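Local coordinates for histidinol-phosphate aminotransferase (PDB 3FTB), which probably catalyses a pyridoxal 5'-phosphate-dependent transamination in histidine biosynthesis, at residues A[75-79]-A[200-204]; A[170-174]-A[203-207]. All coordinates share one frame. Residues are numbered along the deposited sequence.

Interaction 1 (A[75-79]-A[200-204]); sequences KLKDI and EIKNY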
loop_
_atom_site.group_PDB
_atom_site.type_symbol
_atom_site.label_atom_id
_atom_site.label_comp_id
_atom_site.label_asym_id
_atom_site.label_seq_id
_atom_site.Cartn_x
_atom_site.Cartn_y
_atom_site.Cartn_z
ATOM N N LYS A 75 7.686 -23.738 -3.013
ATOM C CA LYS A 75 8.015 -24.797 -3.970
ATOM C C LYS A 75 6.867 -25.006 -4.944
ATOM O O LYS A 75 6.360 -26.117 -5.082
ATOM C CB LYS A 75 8.329 -26.120 -3.265
ATOM C CG LYS A 75 9.385 -26.033 -2.171
ATOM C CD LYS A 75 10.724 -25.557 -2.708
ATOM C CE LYS A 75 11.679 -25.229 -1.566
ATOM N NZ LYS A 75 11.611 -26.270 -0.506
ATOM N N LEU A 76 6.456 -23.932 -5.608
ATOM C CA LEU A 76 5.405 -23.993 -6.618
ATOM C C LEU A 76 5.709 -23.024 -7.748
ATOM O O LEU A 76 6.126 -21.897 -7.501
ATOM C CB LEU A 76 4.042 -23.648 -6.013
ATOM C CG LEU A 76 2.987 -24.760 -5.953
ATOM C CD1 LEU A 76 3.481 -25.946 -5.145
ATOM C CD2 LEU A 76 1.641 -24.264 -5.414
ATOM N N LYS A 77 5.500 -23.472 -8.982
ATOM C CA LYS A 77 5.649 -22.625 -10.159
ATOM C C LYS A 77 4.323 -22.572 -10.932
ATOM O O LYS A 77 3.379 -23.299 -10.604
ATOM C CB LYS A 77 6.801 -23.125 -11.047
ATOM C CG LYS A 77 8.158 -23.197 -10.339
ATOM C CD LYS A 77 8.611 -21.824 -9.916
ATOM C CE LYS A 77 9.890 -21.887 -9.111
ATOM N NZ LYS A 77 10.542 -20.552 -9.107
ATOM N N ASP A 78 4.254 -21.694 -11.930
ATOM C CA ASP A 78 3.061 -21.533 -12.769
ATOM C C ASP A 78 1.799 -21.402 -11.911
ATOM O O ASP A 78 0.823 -22.137 -12.091
ATOM C CB ASP A 78 2.939 -22.679 -13.799
ATOM C CG ASP A 78 1.986 -22.346 -14.966
ATOM O OD1 ASP A 78 1.696 -21.152 -15.213
ATOM O OD2 ASP A 78 1.532 -23.291 -15.650
ATOM N N ILE A 79 1.841 -20.453 -10.976
ATOM C CA ILE A 79 0.704 -20.140 -10.109
ATOM C C ILE A 79 0.428 -18.652 -10.159
ATOM O O ILE A 79 1.318 -17.863 -10.454
ATOM C CB ILE A 79 0.972 -20.521 -8.639
ATOM C CG1 ILE A 79 2.348 -20.025 -8.188
ATOM C CG2 ILE A 79 0.887 -22.019 -8.450
ATOM C CD1 ILE A 79 2.535 -20.034 -6.655
ATOM N N GLU A 200 -2.053 -28.304 -2.154
ATOM C CA GLU A 200 -3.266 -28.728 -2.843
ATOM C C GLU A 200 -3.601 -27.791 -4.000
ATOM O O GLU A 200 -4.565 -28.021 -4.728
ATOM C CB GLU A 200 -4.451 -28.785 -1.864
ATOM C CG GLU A 200 -4.751 -30.163 -1.266
ATOM C CD GLU A 200 -3.932 -30.449 -0.033
ATOM O OE1 GLU A 200 -3.379 -29.492 0.548
ATOM O OE2 GLU A 200 -3.844 -31.630 0.360
ATOM N N ILE A 201 -2.797 -26.742 -4.162
ATOM C CA ILE A 201 -3.071 -25.669 -5.130
ATOM C C ILE A 201 -3.218 -26.185 -6.573
ATOM O O ILE A 201 -4.086 -25.737 -7.334
ATOM C CB ILE A 201 -1.971 -24.579 -5.065
ATOM C CG1 ILE A 201 -1.998 -23.858 -3.710
ATOM C CG2 ILE A 201 -2.123 -23.577 -6.185
ATOM C CD1 ILE A 201 -3.157 -22.931 -3.547
ATOM N N LYS A 202 -2.376 -27.142 -6.944
ATOM C CA LYS A 202 -2.397 -27.678 -8.298
ATOM C C LYS A 202 -3.635 -28.541 -8.582
ATOM O O LYS A 202 -4.141 -28.583 -9.708
ATOM C CB LYS A 202 -1.114 -28.466 -8.549
ATOM C CG LYS A 202 0.141 -27.636 -8.363
ATOM C CD LYS A 202 -0.004 -26.331 -9.102
ATOM C CE LYS A 202 1.345 -25.773 -9.464
ATOM N NZ LYS A 202 1.244 -24.758 -10.532
ATOM N N ASN A 203 -4.123 -29.224 -7.556
ATOM C CA ASN A 203 -5.225 -30.152 -7.733
ATOM C C ASN A 203 -6.570 -29.470 -7.744
ATOM O O ASN A 203 -7.564 -30.079 -8.142
ATOM C CB ASN A 203 -5.190 -31.220 -6.652
ATOM C CG ASN A 203 -4.017 -32.138 -6.812
ATOM O OD1 ASN A 203 -4.080 -33.109 -7.565
ATOM N ND2 ASN A 203 -2.922 -31.828 -6.126
ATOM N N TYR A 204 -6.602 -28.213 -7.300
ATOM C CA TYR A 204 -7.853 -27.462 -7.203
ATOM C C TYR A 204 -7.632 -25.990 -7.526
ATOM O O TYR A 204 -6.900 -25.299 -6.814
ATOM C CB TYR A 204 -8.464 -27.591 -5.798
ATOM C CG TYR A 204 -8.799 -29.005 -5.396
ATOM C CD1 TYR A 204 -9.913 -29.655 -5.916
ATOM C CD2 TYR A 204 -7.993 -29.696 -4.503
ATOM C CE1 TYR A 204 -10.209 -30.958 -5.557
ATOM C CE2 TYR A 204 -8.282 -31.004 -4.138
ATOM C CZ TYR A 204 -9.388 -31.625 -4.671
ATOM O OH TYR A 204 -9.670 -32.917 -4.309
#
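Two loops meet here at the margin of the large, seven-stranded sheet of a fold-type I pyridoxal phosphate enzyme: 75-79 links helix 64-74 to the edge strand 80-84, whereas loop 200-204 leads towards strand 207-212. Lys-75, with positive phi, is where the chain leaves helical geometry, and it turns the backbone so that Leu-76 faces the other loop. The Leu-76 side chain is the main apolar contact: its CD2 lies 3.6 Å from CB of Ile-201, while its CG packs at 4.0 Å from CE of Lys-202, so the aliphatic part of the lysine extends the greasy patch. Lys-77 points its own CB away and sends its ammonium to Glu-71 of the preceding helix in a salt bridge; what it offers across the gap is its carbonyl, which accepts the hydrogen bond from Lys-202. At Asp-78 phi is positive again (49°), and the chain bends around the tip of Lys-202, whose NZ stands 3.1 Å from Asp-78 O. Ile-79 closes the contact just before the strand, CG2 at 4.1 Å from CG2 of Ile-201, and both isoleucines also touch Asn-230. The backbones stay well apart, 8.3 Å between the CA atoms of Ile-79 and Ile-201, so side chains bridge the space, and only 202 Å² is buried. Asn-230 is a further hydrogen-bond partner of the Lys-202 ammonium, through its OD1. The lysine thus ties the loop leading into strand 80-84 to the 200-204 loop, its NZ 2.6 Å from Lys-77 O.

Interaction 2 (A[170-174]-A[203-207]); sequences LKLAE and NYSCL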
loop_
_atom_site.group_PDB
_atom_site.type_symbol
_atom_site.label_atom_id
_atom_site.label_comp_id
_atom_site.label_asym_id
_atom_site.label_seq_id
_atom_site.Cartn_x
_atom_site.Cartn_y
_atom_site.Cartn_z
ATOM N N LEU A 170 -13.617 -29.476 -0.990
ATOM C CA LEU A 170 -12.758 -29.095 -2.092
ATOM C C LEU A 170 -13.245 -29.709 -3.400
ATOM O O LEU A 170 -13.361 -29.019 -4.414
ATOM C CB LEU A 170 -11.311 -29.500 -1.820
ATOM C CG LEU A 170 -10.565 -28.651 -0.792
ATOM C CD1 LEU A 170 -9.070 -28.794 -0.997
ATOM C CD2 LEU A 170 -10.974 -27.185 -0.877
ATOM N N LYS A 171 -13.538 -31.006 -3.371
ATOM C CA LYS A 171 -14.024 -31.711 -4.558
ATOM C C LYS A 171 -15.351 -31.182 -5.083
ATOM O O LYS A 171 -15.592 -31.244 -6.272
ATOM C CB LYS A 171 -14.138 -33.215 -4.300
ATOM C CG LYS A 171 -12.850 -33.993 -4.515
ATOM C CD LYS A 171 -12.972 -35.430 -4.002
ATOM C CE LYS A 171 -11.787 -36.276 -4.442
ATOM N NZ LYS A 171 -10.605 -35.429 -4.782
ATOM N N LEU A 172 -16.219 -30.683 -4.198
ATOM C CA LEU A 172 -17.483 -30.064 -4.620
ATOM C C LEU A 172 -17.280 -28.646 -5.153
ATOM O O LEU A 172 -17.868 -28.268 -6.172
ATOM C CB LEU A 172 -18.496 -30.017 -3.475
ATOM C CG LEU A 172 -19.263 -31.274 -3.059
ATOM C CD1 LEU A 172 -20.235 -30.921 -1.947
ATOM C CD2 LEU A 172 -20.000 -31.894 -4.237
ATOM N N ALA A 173 -16.471 -27.854 -4.452
ATOM C CA ALA A 173 -16.151 -26.500 -4.915
ATOM C C ALA A 173 -15.599 -26.533 -6.337
ATOM O O ALA A 173 -16.140 -25.894 -7.229
ATOM C CB ALA A 173 -15.162 -25.818 -3.975
ATOM N N GLU A 174 -14.515 -27.281 -6.522
ATOM C CA GLU A 174 -13.916 -27.517 -7.831
ATOM C C GLU A 174 -14.999 -27.788 -8.871
ATOM O O GLU A 174 -15.046 -27.140 -9.919
ATOM C CB GLU A 174 -12.967 -28.713 -7.741
ATOM C CG GLU A 174 -11.922 -28.808 -8.841
ATOM C CD GLU A 174 -10.949 -27.636 -8.836
ATOM O OE1 GLU A 174 -10.067 -27.573 -9.730
ATOM O OE2 GLU A 174 -11.072 -26.774 -7.939
ATOM N N ASN A 203 -4.123 -29.224 -7.556
ATOM C CA ASN A 203 -5.225 -30.152 -7.733
ATOM C C ASN A 203 -6.570 -29.470 -7.744
ATOM O O ASN A 203 -7.564 -30.079 -8.142
ATOM C CB ASN A 203 -5.190 -31.220 -6.652
ATOM C CG ASN A 203 -4.017 -32.138 -6.812
ATOM O OD1 ASN A 203 -4.080 -33.109 -7.565
ATOM N ND2 ASN A 203 -2.922 -31.828 -6.126
ATOM N N TYR A 204 -6.602 -28.213 -7.300
ATOM C CA TYR A 204 -7.853 -27.462 -7.203
ATOM C C TYR A 204 -7.632 -25.990 -7.526
ATOM O O TYR A 204 -6.900 -25.299 -6.814
ATOM C CB TYR A 204 -8.464 -27.591 -5.798
ATOM C CG TYR A 204 -8.799 -29.005 -5.396
ATOM C CD1 TYR A 204 -9.913 -29.655 -5.916
ATOM C CD2 TYR A 204 -7.993 -29.696 -4.503
ATOM C CE1 TYR A 204 -10.209 -30.958 -5.557
ATOM C CE2 TYR A 204 -8.282 -31.004 -4.138
ATOM C CZ TYR A 204 -9.388 -31.625 -4.671
ATOM O OH TYR A 204 -9.670 -32.917 -4.309
ATOM N N SER A 205 -8.256 -25.500 -8.593
ATOM C CA SER A 205 -8.235 -24.061 -8.839
ATOM C C SER A 205 -9.486 -23.333 -8.318
ATOM O O SER A 205 -9.849 -22.269 -8.812
ATOM C CB SER A 205 -7.922 -23.726 -10.307
ATOM O OG SER A 205 -7.837 -24.885 -11.113
ATOM N N CYS A 206 -10.136 -23.927 -7.321
ATOM C CA CYS A 206 -11.139 -23.235 -6.506
ATOM C C CYS A 206 -10.422 -22.630 -5.309
ATOM O O CYS A 206 -10.842 -21.617 -4.761
ATOM C CB CYS A 206 -12.245 -24.184 -6.033
ATOM S SG CYS A 206 -11.726 -25.455 -4.839
ATOM N N LEU A 207 -9.309 -23.254 -4.931
ATOM C CA LEU A 207 -8.502 -22.790 -3.811
ATOM C C LEU A 207 -7.871 -21.428 -4.073
ATOM O O LEU A 207 -7.203 -21.220 -5.090
ATOM C CB LEU A 207 -7.383 -23.789 -3.495
ATOM C CG LEU A 207 -7.610 -24.953 -2.533
ATOM C CD1 LEU A 207 -6.366 -25.818 -2.506
ATOM C CD2 LEU A 207 -7.934 -24.445 -1.144
#
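Helix 163-176, which lies against the sheet of the large aminotransferase domain, receives on one face the bumps of the loop entering strand 207-212. The largest bump is the ring of Tyr-204, lodged against the helix between Leu-170 and Glu-174, one turn apart. Leu-170 CB sits over one ring face, 4.0 Å from the centroid and 8° off the normal, a CH-pi contact, and CG of Glu-174 lies at the ring edge. At the far end of the ring, Lys-171, whose CB points away from the loop, runs out extended as far as CE, so that NZ donates a hydrogen bond to Tyr-204 OH at 2.7 Å. Next along the loop, the thiol of Cys-206 drops into the hollow beside the small Ala-173, SG 3.6 Å from Ala-173 CB and 4.4 Å from Leu-170 CD2. Leu-207 reaches the same leucine, the two CD2 atoms 4.1 Å apart, and these side chains continue the core onto Ile-180 of strand 179-183. The backbones come closest at Glu-174 and Cys-206, with 5.3 Å between their CA atoms. There the carboxylate straps the turn: Cys-206 N gives OE2 of Glu-174 a weak hydrogen bond (3.1 Å), and Ser-205 N donates to Glu-174 OE1 at 3.0 Å.

In the fold
Interactions 1 and 2 are successive anchorages of the loop that leads into strand 207-212, their centres 12 Å apart. Asn-203 and Tyr-204 belong to both, but the work divides along the chain: 201-202 reaches towards 75-79 beside the edge strand 80-84, whereas 204-207 turns to helix 163-176. Leu-207 joins the two, its CD1 lying 3.6 Å from Glu-200 CB and 4.0 Å from Ile-201 N. Strand 225-229 separates strands 80-84 and 207-212 in the sheet, so the loop spans that gap at the sheet margin. Strand 207-212 probably leads on towards the pyridoxal phosphate site. Both contacts are peripheral, their centres about 20 and 21 Å from that of the chain, and neither involves the second subunit.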